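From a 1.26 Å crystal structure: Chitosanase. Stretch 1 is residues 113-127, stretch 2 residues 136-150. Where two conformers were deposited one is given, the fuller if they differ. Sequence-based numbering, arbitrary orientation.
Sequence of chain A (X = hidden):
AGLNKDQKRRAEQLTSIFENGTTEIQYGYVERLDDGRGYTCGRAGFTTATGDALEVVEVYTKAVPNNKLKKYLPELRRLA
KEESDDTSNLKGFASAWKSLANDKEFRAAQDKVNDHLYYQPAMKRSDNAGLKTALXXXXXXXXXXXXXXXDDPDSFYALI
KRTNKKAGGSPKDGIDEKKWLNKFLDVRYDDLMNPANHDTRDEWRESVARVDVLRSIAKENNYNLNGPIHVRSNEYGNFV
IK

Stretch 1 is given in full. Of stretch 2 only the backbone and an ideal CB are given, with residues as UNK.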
ATOM      1  N   VAL A 113      12.530   0.080  -2.182  1.00 11.21           N
ATOM      2  CA  VAL A 113      11.800   1.108  -1.443  1.00 10.86           C
ATOM      3  C   VAL A 113      10.542   0.520  -0.817  1.00 10.59           C
ATOM      4  O   VAL A 113      10.214   0.808   0.341  1.00 11.20           O
ATOM      5  CB  VAL A 113      11.516   2.322  -2.346  1.00 10.69           C
ATOM      6  CG1 VAL A 113      10.702   3.368  -1.608  1.00 10.86           C
ATOM      7  CG2 VAL A 113      12.829   2.918  -2.809  1.00 11.41           C
ATOM      8  N   ASN A 114       9.827  -0.336  -1.557  1.00 10.45           N
ATOM      9  CA  ASN A 114       8.658  -0.995  -0.985  1.00 10.64           C
ATOM     10  C   ASN A 114       9.028  -1.799   0.250  1.00 10.45           C
ATOM     11  O   ASN A 114       8.302  -1.790   1.251  1.00 10.62           O
ATOM     12  CB  ASN A 114       8.008  -1.907  -2.018  1.00 11.04           C
ATOM     13  CG  ASN A 114       6.837  -2.660  -1.441  1.00 11.06           C
ATOM     14  OD1 ASN A 114       5.794  -2.067  -1.167  1.00 12.10           O
ATOM     15  ND2 ASN A 114       7.003  -3.963  -1.220  1.00 11.82           N
ATOM     16  N   ASP A 115      10.154  -2.512   0.194  1.00 10.99           N
ATOM     17  CA  ASP A 115      10.554  -3.327   1.333  1.00 11.82           C
ATOM     18  C   ASP A 115      10.852  -2.451   2.542  1.00 12.16           C
ATOM     19  O   ASP A 115      10.431  -2.751   3.668  1.00 13.16           O
ATOM     20  CB  ASP A 115      11.774  -4.164   0.947  1.00 14.11           C
ATOM     21  CG  ASP A 115      12.191  -5.116   2.036  1.00 16.39           C
ATOM     22  OD1 ASP A 115      11.390  -6.010   2.376  1.00 16.46           O
ATOM     23  OD2 ASP A 115      13.318  -4.971   2.549  1.00 19.74           O
ATOM     24  N   HIS A 116      11.563  -1.347   2.318  1.00 11.89           N
ATOM     25  CA  HIS A 116      12.015  -0.503   3.414  1.00 12.89           C
ATOM     26  C   HIS A 116      10.882   0.336   3.992  1.00 12.37           C
ATOM     27  O   HIS A 116      10.816   0.530   5.211  1.00 13.65           O
ATOM     28  CB  HIS A 116      13.139   0.399   2.909  1.00 15.47           C
ATOM     29  CG  HIS A 116      13.702   1.309   3.953  1.00 19.34           C
ATOM     30  ND1 HIS A 116      14.359   0.846   5.073  1.00 22.04           N
ATOM     31  CD2 HIS A 116      13.707   2.660   4.046  1.00 20.93           C
ATOM     32  CE1 HIS A 116      14.749   1.872   5.807  1.00 22.24           C
ATOM     33  NE2 HIS A 116      14.361   2.985   5.210  1.00 22.62           N
ATOM     34  N   LEU A 117       9.991   0.848   3.142  1.00 11.58           N
ATOM     35  CA  LEU A 117       8.950   1.759   3.607  1.00 12.07           C
ATOM     36  C   LEU A 117       7.666   1.057   4.012  1.00 11.70           C
ATOM     37  O   LEU A 117       6.932   1.573   4.859  1.00 13.07           O
ATOM     38  CB  LEU A 117       8.597   2.777   2.518  1.00 12.20           C
ATOM     39  CG  LEU A 117       9.678   3.779   2.105  1.00 13.77           C
ATOM     40  CD1 LEU A 117       9.064   4.850   1.223  1.00 14.14           C
ATOM     41  CD2 LEU A 117      10.357   4.406   3.312  1.00 16.40           C
ATOM     42  N   TYR A 118       7.353  -0.093   3.420  1.00 11.20           N
ATOM     43  CA  TYR A 118       6.039  -0.699   3.606  0.50 11.10           C
ATOM     44  C   TYR A 118       6.112  -2.110   4.179  1.00 11.40           C
ATOM     45  O   TYR A 118       5.546  -2.358   5.245  1.00 12.10           O
ATOM     46  CB  TYR A 118       5.203  -0.639   2.313  0.50 10.65           C
ATOM     47  CG  TYR A 118       5.282   0.689   1.580  0.50  9.71           C
ATOM     48  CD1 TYR A 118       4.958   1.887   2.214  0.50 10.64           C
ATOM     49  CD2 TYR A 118       5.694   0.746   0.256  0.50  9.18           C
ATOM     50  CE1 TYR A 118       5.045   3.106   1.541  0.50 10.35           C
ATOM     51  CE2 TYR A 118       5.786   1.953  -0.416  0.50 10.09           C
ATOM     52  CZ  TYR A 118       5.459   3.125   0.224  0.50 10.49           C
ATOM     53  OH  TYR A 118       5.550   4.307  -0.471  0.50 10.94           O
ATOM     54  N   TYR A 119       6.795  -3.044   3.517  1.00 11.20           N
ATOM     55  CA  TYR A 119       6.747  -4.422   3.995  1.00 11.63           C
ATOM     56  C   TYR A 119       7.382  -4.570   5.371  1.00 12.30           C
ATOM     57  O   TYR A 119       6.760  -5.119   6.288  1.00 12.86           O
ATOM     58  CB  TYR A 119       7.392  -5.383   3.007  1.00 12.02           C
ATOM     59  CG  TYR A 119       7.345  -6.810   3.499  1.00 12.34           C
ATOM     60  CD1 TYR A 119       6.130  -7.474   3.652  1.00 12.47           C
ATOM     61  CD2 TYR A 119       8.507  -7.489   3.840  1.00 13.08           C
ATOM     62  CE1 TYR A 119       6.080  -8.776   4.119  1.00 13.13           C
ATOM     63  CE2 TYR A 119       8.465  -8.798   4.306  1.00 13.69           C
ATOM     64  CZ  TYR A 119       7.247  -9.434   4.437  1.00 14.10           C
ATOM     65  OH  TYR A 119       7.182 -10.728   4.894  1.00 16.60           O
ATOM     66  N   GLN A 120       8.630  -4.117   5.535  1.00 13.59           N
ATOM     67  CA  GLN A 120       9.278  -4.282   6.837  1.00 15.02           C
ATOM     68  C   GLN A 120       8.552  -3.534   7.943  1.00 15.20           C
ATOM     69  O   GLN A 120       8.334  -4.123   9.016  1.00 15.43           O
ATOM     70  CB  GLN A 120      10.775  -3.960   6.770  1.00 16.62           C
ATOM     71  CG  GLN A 120      11.571  -4.836   5.815  1.00 19.14           C
ATOM     72  CD  GLN A 120      11.543  -6.305   6.179  1.00 22.29           C
ATOM     73  OE1 GLN A 120      11.357  -6.670   7.338  1.00 23.97           O
ATOM     74  NE2 GLN A 120      11.741  -7.158   5.182  1.00 22.90           N
ATOM     75  N   PRO A 121       8.139  -2.275   7.768  1.00 14.77           N
ATOM     76  CA  PRO A 121       7.345  -1.638   8.830  1.00 15.19           C
ATOM     77  C   PRO A 121       6.040  -2.357   9.125  1.00 14.36           C
ATOM     78  O   PRO A 121       5.636  -2.446  10.291  1.00 15.66           O
ATOM     79  CB  PRO A 121       7.142  -0.213   8.300  1.00 15.83           C
ATOM     80  CG  PRO A 121       8.354   0.022   7.452  1.00 16.08           C
ATOM     81  CD  PRO A 121       8.577  -1.290   6.760  1.00 15.03           C
ATOM     82  N   ALA A 122       5.370  -2.899   8.104  1.00 13.50           N
ATOM     83  CA  ALA A 122       4.149  -3.657   8.358  1.00 13.25           C
ATOM     84  C   ALA A 122       4.431  -4.893   9.200  1.00 13.46           C
ATOM     85  O   ALA A 122       3.662  -5.216  10.113  1.00 14.60           O
ATOM     86  CB  ALA A 122       3.480  -4.053   7.043  1.00 13.49           C
ATOM     87  N   MET A 123       5.517  -5.610   8.897  1.00 13.56           N
ATOM     88  CA  MET A 123       5.833  -6.810   9.672  1.00 14.08           C
ATOM     89  C   MET A 123       6.283  -6.462  11.085  1.00 15.83           C
ATOM     90  O   MET A 123       5.994  -7.212  12.027  1.00 16.73           O
ATOM     91  CB  MET A 123       6.883  -7.667   8.957  1.00 14.29           C
ATOM     92  CG  MET A 123       6.454  -8.220   7.597  1.00 14.45           C
ATOM     93  SD  MET A 123       4.882  -9.122   7.592  1.00 14.94           S
ATOM     94  CE  MET A 123       3.752  -7.870   6.984  1.00 15.97           C
ATOM     95  N   LYS A 124       6.984  -5.336  11.251  1.00 16.19           N
ATOM     96  CA  LYS A 124       7.428  -4.922  12.578  1.00 17.55           C
ATOM     97  C   LYS A 124       6.245  -4.549  13.459  1.00 17.38           C
ATOM     98  O   LYS A 124       6.167  -4.969  14.619  1.00 18.20           O
ATOM     99  CB  LYS A 124       8.410  -3.755  12.463  1.00 20.19           C
ATOM    100  CG  LYS A 124       8.899  -3.242  13.810  1.00 23.36           C
ATOM    101  CD  LYS A 124       9.840  -2.056  13.660  1.00 26.70           C
ATOM    102  CE  LYS A 124      10.526  -1.732  14.978  1.00 29.07           C
ATOM    103  NZ  LYS A 124      11.306  -0.471  14.895  1.00 30.73           N
ATOM    104  N   ARG A 125       5.314  -3.750  12.934  1.00 17.20           N
ATOM    105  CA  ARG A 125       4.141  -3.396  13.726  1.00 17.19           C
ATOM    106  C   ARG A 125       3.251  -4.608  13.976  1.00 16.86           C
ATOM    107  O   ARG A 125       2.624  -4.706  15.038  1.00 17.74           O
ATOM    108  CB  ARG A 125       3.365  -2.251  13.071  1.00 18.55           C
ATOM    109  CG  ARG A 125       4.128  -0.924  13.023  1.00 19.36           C
ATOM    110  CD  ARG A 125       3.190   0.275  13.132  1.00 21.05           C
ATOM    111  NE  ARG A 125       3.862   1.556  12.898  1.00 22.62           N
ATOM    112  CZ  ARG A 125       4.438   2.287  13.846  1.00 23.97           C
ATOM    113  NH1 ARG A 125       4.444   1.864  15.103  1.00 23.62           N
ATOM    114  NH2 ARG A 125       5.014   3.439  13.535  1.00 25.08           N
ATOM    115  N   SER A 126       3.203  -5.551  13.028  1.00 16.77           N
ATOM    116  CA  SER A 126       2.504  -6.811  13.255  1.00 16.85           C
ATOM    117  C   SER A 126       3.120  -7.567  14.422  1.00 18.01           C
ATOM    118  O   SER A 126       2.405  -8.079  15.292  1.00 18.17           O
ATOM    119  CB  SER A 126       2.562  -7.664  11.987  1.00 16.39           C
ATOM    120  OG  SER A 126       1.796  -7.093  10.945  1.00 15.63           O
ATOM    121  N   ASP A 127       4.456  -7.650  14.450  1.00 18.89           N
ATOM    122  CA  ASP A 127       5.138  -8.294  15.566  1.00 21.13           C
ATOM    123  C   ASP A 127       4.830  -7.583  16.874  1.00 21.77           C
ATOM    124  O   ASP A 127       4.573  -8.231  17.896  1.00 22.55           O
ATOM    125  CB  ASP A 127       6.649  -8.290  15.333  1.00 23.82           C
ATOM    126  CG  ASP A 127       7.073  -9.186  14.193  1.00 27.36           C
ATOM    127  OD1 ASP A 127       6.244  -9.991  13.721  1.00 28.69           O
ATOM    128  OD2 ASP A 127       8.247  -9.082  13.774  1.00 29.40           O
ATOM    129  N   UNK A 136      -3.734 -11.641   8.819  1.00 11.55           N
ATOM    130  CA  UNK A 136      -3.616 -10.366   9.522  1.00 11.77           C
ATOM    131  C   UNK A 136      -2.388  -9.591   9.059  1.00 11.59           C
ATOM    132  O   UNK A 136      -2.456  -8.375   8.848  1.00 11.97           O
ATOM    133  CB  UNK A 136      -3.551 -10.596  11.033  1.00 11.77           C
ATOM    134  N   UNK A 137      -1.261 -10.282   8.874  1.00 11.79           N
ATOM    135  CA  UNK A 137      -0.060  -9.624   8.364  1.00 11.89           C
ATOM    136  C   UNK A 137      -0.280  -9.069   6.960  1.00 11.48           C
ATOM    137  O   UNK A 137       0.192  -7.974   6.639  1.00 11.77           O
ATOM    138  CB  UNK A 137       1.118 -10.601   8.361  1.00 11.89           C
ATOM    139  N   UNK A 138      -1.005  -9.806   6.114  1.00 10.82           N
ATOM    140  CA  UNK A 138      -1.317  -9.311   4.777  1.00 11.11           C
ATOM    141  C   UNK A 138      -2.201  -8.072   4.836  1.00 10.73           C
ATOM    142  O   UNK A 138      -2.030  -7.136   4.043  1.00 11.02           O
ATOM    143  CB  UNK A 138      -2.001 -10.403   3.953  1.00 11.11           C
ATOM    144  N   UNK A 139      -3.161  -8.053   5.760  1.00 10.36           N
ATOM    145  CA  UNK A 139      -3.982  -6.859   5.935  1.00 11.14           C
ATOM    146  C   UNK A 139      -3.119  -5.678   6.362  1.00 10.83           C
ATOM    147  O   UNK A 139      -3.292  -4.560   5.861  1.00 11.43           O
ATOM    148  CB  UNK A 139      -5.086  -7.110   6.964  1.00 11.14           C
ATOM    149  N   UNK A 140      -2.182  -5.898   7.298  1.00 11.26           N
ATOM    150  CA  UNK A 140      -1.303  -4.806   7.712  1.00 11.12           C
ATOM    151  C   UNK A 140      -0.478  -4.285   6.544  1.00 10.97           C
ATOM    152  O   UNK A 140      -0.311  -3.070   6.384  1.00 11.60           O
ATOM    153  CB  UNK A 140      -0.378  -5.266   8.840  1.00 11.12           C
ATOM    154  N   UNK A 141       0.048  -5.198   5.724  1.00 10.74           N
ATOM    155  CA  UNK A 141       0.863  -4.825   4.572  1.00 10.70           C
ATOM    156  C   UNK A 141       0.062  -3.963   3.598  1.00 10.72           C
ATOM    157  O   UNK A 141       0.519  -2.896   3.168  1.00 11.07           O
ATOM    158  CB  UNK A 141       1.390  -6.075   3.864  1.00 10.70           C
ATOM    159  N   UNK A 142      -1.153  -4.400   3.254  1.00 10.25           N
ATOM    160  CA  UNK A 142      -1.990  -3.603   2.364  1.00 10.03           C
ATOM    161  C   UNK A 142      -2.320  -2.253   2.988  1.00 10.29           C
ATOM    162  O   UNK A 142      -2.354  -1.227   2.295  1.00 10.92           O
ATOM    163  CB  UNK A 142      -3.278  -4.356   2.026  1.00 10.03           C
ATOM    164  N   UNK A 143      -2.565  -2.236   4.302  1.00 10.18           N
ATOM    165  CA  UNK A 143      -2.952  -1.000   4.972  1.00 11.07           C
ATOM    166  C   UNK A 143      -1.842   0.039   4.902  1.00 11.30           C
ATOM    167  O   UNK A 143      -2.095   1.209   4.600  1.00 11.45           O
ATOM    168  CB  UNK A 143      -3.318  -1.279   6.431  1.00 11.07           C
ATOM    169  N   UNK A 144      -0.600  -0.364   5.178  1.00 11.52           N
ATOM    170  CA  UNK A 144       0.465   0.635   5.175  1.00 11.97           C
ATOM    171  C   UNK A 144       0.697   1.181   3.772  1.00 11.68           C
ATOM    172  O   UNK A 144       1.034   2.358   3.605  1.00 12.17           O
ATOM    173  CB  UNK A 144       1.760   0.037   5.728  1.00 11.97           C
ATOM    174  N   UNK A 145       0.490   0.356   2.745  1.00 11.34           N
ATOM    175  CA  UNK A 145       0.668   0.828   1.377  1.00 11.62           C
ATOM    176  C   UNK A 145      -0.331   1.929   1.055  1.00 11.79           C
ATOM    177  O   UNK A 145       0.020   2.935   0.427  1.00 13.75           O
ATOM    178  CB  UNK A 145       0.520  -0.328   0.386  1.00 11.62           C
ATOM    179  N   UNK A 146      -1.585   1.770   1.485  1.00 11.20           N
ATOM    180  CA  UNK A 146      -2.581   2.790   1.176  1.00 11.18           C
ATOM    181  C   UNK A 146      -2.511   3.973   2.139  1.00 11.71           C
ATOM    182  O   UNK A 146      -2.602   5.130   1.713  1.00 12.50           O
ATOM    183  CB  UNK A 146      -3.983   2.178   1.208  1.00 11.18           C
ATOM    184  N   UNK A 147      -2.350   3.709   3.434  1.00 11.54           N
ATOM    185  CA  UNK A 147      -2.500   4.742   4.451  1.00 12.05           C
ATOM    186  C   UNK A 147      -1.192   5.416   4.837  1.00 12.75           C
ATOM    187  O   UNK A 147      -1.222   6.496   5.440  1.00 13.54           O
ATOM    188  CB  UNK A 147      -3.143   4.139   5.701  1.00 12.05           C
ATOM    189  N   UNK A 148      -0.055   4.812   4.513  1.00 13.21           N
ATOM    190  CA  UNK A 148       1.231   5.323   4.936  1.00 13.95           C
ATOM    191  C   UNK A 148       1.541   4.987   6.383  1.00 15.28           C
ATOM    192  O   UNK A 148       0.676   4.599   7.166  1.00 15.47           O
ATOM    193  CB  UNK A 148       1.281   6.839   4.733  1.00 13.95           C
ATOM    194  N   UNK A 149       2.813   5.164   6.747  1.00 16.18           N
ATOM    195  CA  UNK A 149       3.294   4.925   8.107  1.00 18.48           C
ATOM    196  C   UNK A 149       3.633   6.229   8.828  1.00 18.80           C
ATOM    197  O   UNK A 149       4.586   6.295   9.604  1.00 19.17           O
ATOM    198  CB  UNK A 149       4.523   4.014   8.077  1.00 18.48           C
ATOM    199  N   UNK A 150       2.845   7.276   8.593  1.00 18.93           N
ATOM    200  CA  UNK A 150       3.073   8.564   9.213  1.00 20.11           C
ATOM    201  C   UNK A 150       2.467   8.661  10.599  1.00 21.26           C
ATOM    202  O   UNK A 150       2.116   7.663  11.234  1.00 21.29           O
ATOM    203  CB  UNK A 150       2.510   9.675   8.325  1.00 20.11           C
TER

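The two helices run in largely opposite directions, at 134°, and their axes come within 8.6 Å, close enough for small side chains to meet backbone.

Position 136 points sideways, with nothing of stretch 1 within 5.5 Å of its ideal CB, so stretch 1 hardly restricts it; it is Ala-136.

Position 137 also points sideways, but its ideal CB lies 4.0 Å from Met-123 CE and 4.4 Å from Ser-126 OG, and the carboxylate of Asp-127 stands farther out. A long side chain with an apolar stem suits, and a basic or polar end could answer the acid. The residue is Arg-137. Its stem passes Met-123 and Ser-126, and water 2 bridges the charges, accepting from Arg-137 NE at 2.6 Å and donating to Asp-127 OD1 at 2.7 Å. Directly, Arg-137 NH2 and Asp-127 OD1 are 4.5 Å apart, beyond a salt bridge.

Positions 138 and 139 have no neighbour in stretch 1, which leaves their choice open; they are Ala-138 and Val-139.

Position 140 points toward stretch 1, its ideal CB 3.5 Å from Ser-126 OG and 4.2 Å from Ala-122 O. Ser-126 OG already donates to Ala-122 O at 2.8 Å, so no donor is left over here, and a small residue or a flexible apolar one would suit. Met-140 packs its CG 3.3 Å from Ser-126 OG, then leads its end away.

Position 141 is framed by Tyr-119, Ala-122 and Met-123, with the amide of Asn-114 farther along. Apolar side chains would fit the near part; a long one ending in an acceptor could also reach the amide. Tyr-141 does both. As a knob among these four residues, it offers a ring face to the edge of Tyr-119, centroids 5.0 Å apart and planes at 60°, while Asn-114 ND2 donates to Tyr-141 OH at 2.9 Å.

Positions 142 and 143 find nothing near: Asp-142 points away, and Thr-143 turns back to its own helix, OG1 donating to Val-139 O at 2.7 Å.

Position 144 points toward Tyr-118 and Ala-122, its ideal CB 4.5 Å from Tyr-118 O and 4.6 Å from Ala-122 CB. A compact apolar residue suits so near a backbone. Val-144 places CG1 3.8 Å from Tyr-118 CB and 3.9 Å from Ala-122 CB.

Position 145 points sideways, its ideal CB 5.0 Å from Tyr-118 CG, inviting a medium or large apolar group. Ile-145 brings CG1 to 3.8 Å from Tyr-118 CB.

Positions 146 and 147 are out of reach; they are Gln-146 and His-147. At 148 phi is 78°, which favours glycine, and Gly-148 leaves the helix.

Position 149 points toward Pro-121 and Arg-125, its ideal CB 5.5 Å from Arg-125 NE. An acid or a polar acceptor suits. Asp-149 forms a salt bridge, Arg-125 NE donating to Asp-149 OD1 at 3.1 Å along the guanidinium edge.

Position 150 points away, unconstrained by stretch 1; it is Gly-150.

Stretch 2 136-150: ARAVMYDTVIQHGDG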
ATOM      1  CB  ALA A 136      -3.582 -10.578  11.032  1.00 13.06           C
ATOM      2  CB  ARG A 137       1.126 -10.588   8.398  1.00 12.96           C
ATOM      3  CG  ARG A 137       1.602 -10.897   9.808  1.00 15.21           C
ATOM      4  CD  ARG A 137       2.714 -11.925   9.816  1.00 18.48           C
ATOM      5  NE  ARG A 137       3.050 -12.313  11.184  1.00 21.23           N
ATOM      6  CZ  ARG A 137       3.614 -13.468  11.526  1.00 24.06           C
ATOM      7  NH1 ARG A 137       3.917 -14.368  10.601  1.00 25.09           N
ATOM      8  NH2 ARG A 137       3.870 -13.726  12.801  1.00 25.30           N
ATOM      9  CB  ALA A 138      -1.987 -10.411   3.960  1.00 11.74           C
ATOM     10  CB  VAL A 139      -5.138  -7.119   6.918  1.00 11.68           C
ATOM     11  CG1 VAL A 139      -5.896  -5.828   7.211  1.00 11.98           C
ATOM     12  CG2 VAL A 139      -6.084  -8.191   6.376  1.00 11.85           C
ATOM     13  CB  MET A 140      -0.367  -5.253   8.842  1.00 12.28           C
ATOM     14  CG  MET A 140      -1.051  -5.714  10.123  1.00 13.60           C
ATOM     15  SD  MET A 140      -2.196  -4.536  10.872  1.00 15.07           S
ATOM     16  CE  MET A 140      -3.757  -5.342  10.498  1.00 15.78           C
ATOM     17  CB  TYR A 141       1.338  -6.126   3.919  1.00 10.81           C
ATOM     18  CG  TYR A 141       2.377  -6.074   2.818  1.00 10.19           C
ATOM     19  CD1 TYR A 141       3.074  -4.914   2.496  1.00 10.43           C
ATOM     20  CD2 TYR A 141       2.667  -7.229   2.098  1.00 10.40           C
ATOM     21  CE1 TYR A 141       4.026  -4.911   1.485  1.00 10.37           C
ATOM     22  CE2 TYR A 141       3.605  -7.238   1.098  1.00 10.50           C
ATOM     23  CZ  TYR A 141       4.281  -6.077   0.791  1.00 10.15           C
ATOM     24  OH  TYR A 141       5.232  -6.080  -0.204  1.00 10.79           O
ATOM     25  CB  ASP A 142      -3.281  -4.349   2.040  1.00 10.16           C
ATOM     26  CG  ASP A 142      -4.119  -3.605   1.032  1.00 10.24           C
ATOM     27  OD1 ASP A 142      -3.683  -3.520  -0.132  1.00 10.25           O
ATOM     28  OD2 ASP A 142      -5.190  -3.080   1.409  1.00 10.73           O
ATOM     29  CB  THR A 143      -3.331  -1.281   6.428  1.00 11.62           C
ATOM     30  OG1 THR A 143      -4.443  -2.182   6.465  1.00 12.10           O
ATOM     31  CG2 THR A 143      -3.729   0.006   7.145  1.00 12.28           C
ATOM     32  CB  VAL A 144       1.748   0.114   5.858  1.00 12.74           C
ATOM     33  CG1 VAL A 144       2.486  -0.878   4.978  1.00 13.42           C
ATOM     34  CG2 VAL A 144       2.669   1.273   6.228  1.00 14.07           C
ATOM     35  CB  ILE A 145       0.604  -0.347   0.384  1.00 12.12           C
ATOM     36  CG1 ILE A 145       1.892  -1.173   0.468  1.00 13.03           C
ATOM     37  CG2 ILE A 145       0.370   0.161  -1.033  1.00 12.79           C
ATOM     38  CD1 ILE A 145       1.820  -2.482  -0.242  1.00 13.62           C
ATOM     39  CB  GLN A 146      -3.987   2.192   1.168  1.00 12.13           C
ATOM     40  CG  GLN A 146      -5.053   3.241   0.890  1.00 12.84           C
ATOM     41  CD  GLN A 146      -6.445   2.661   0.697  1.00 12.58           C
ATOM     42  OE1 GLN A 146      -6.820   1.673   1.333  1.00 13.53           O
ATOM     43  NE2 GLN A 146      -7.235   3.300  -0.157  1.00 14.45           N
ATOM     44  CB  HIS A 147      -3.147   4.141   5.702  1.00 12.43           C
ATOM     45  CG  HIS A 147      -4.542   3.652   5.480  1.00 12.47           C
ATOM     46  ND1 HIS A 147      -5.655   4.343   5.919  1.00 13.18           N
ATOM     47  CD2 HIS A 147      -5.006   2.539   4.865  1.00 12.79           C
ATOM     48  CE1 HIS A 147      -6.742   3.668   5.583  1.00 13.08           C
ATOM     49  NE2 HIS A 147      -6.376   2.571   4.941  1.00 12.77           N
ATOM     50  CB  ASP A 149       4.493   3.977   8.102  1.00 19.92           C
ATOM     51  CG  ASP A 149       4.786   3.376   9.474  1.00 21.87           C
ATOM     52  OD1 ASP A 149       3.872   3.306  10.321  1.00 22.00           O
ATOM     53  OD2 ASP A 149       5.946   2.972   9.704  1.00 24.37           O
TER
HETATM   54  O   HOH W   1       5.151   5.746  12.249  1.00 38.63           O
HETATM   55  O   HOH W   2       3.704 -10.724  13.191  1.00 29.01           O
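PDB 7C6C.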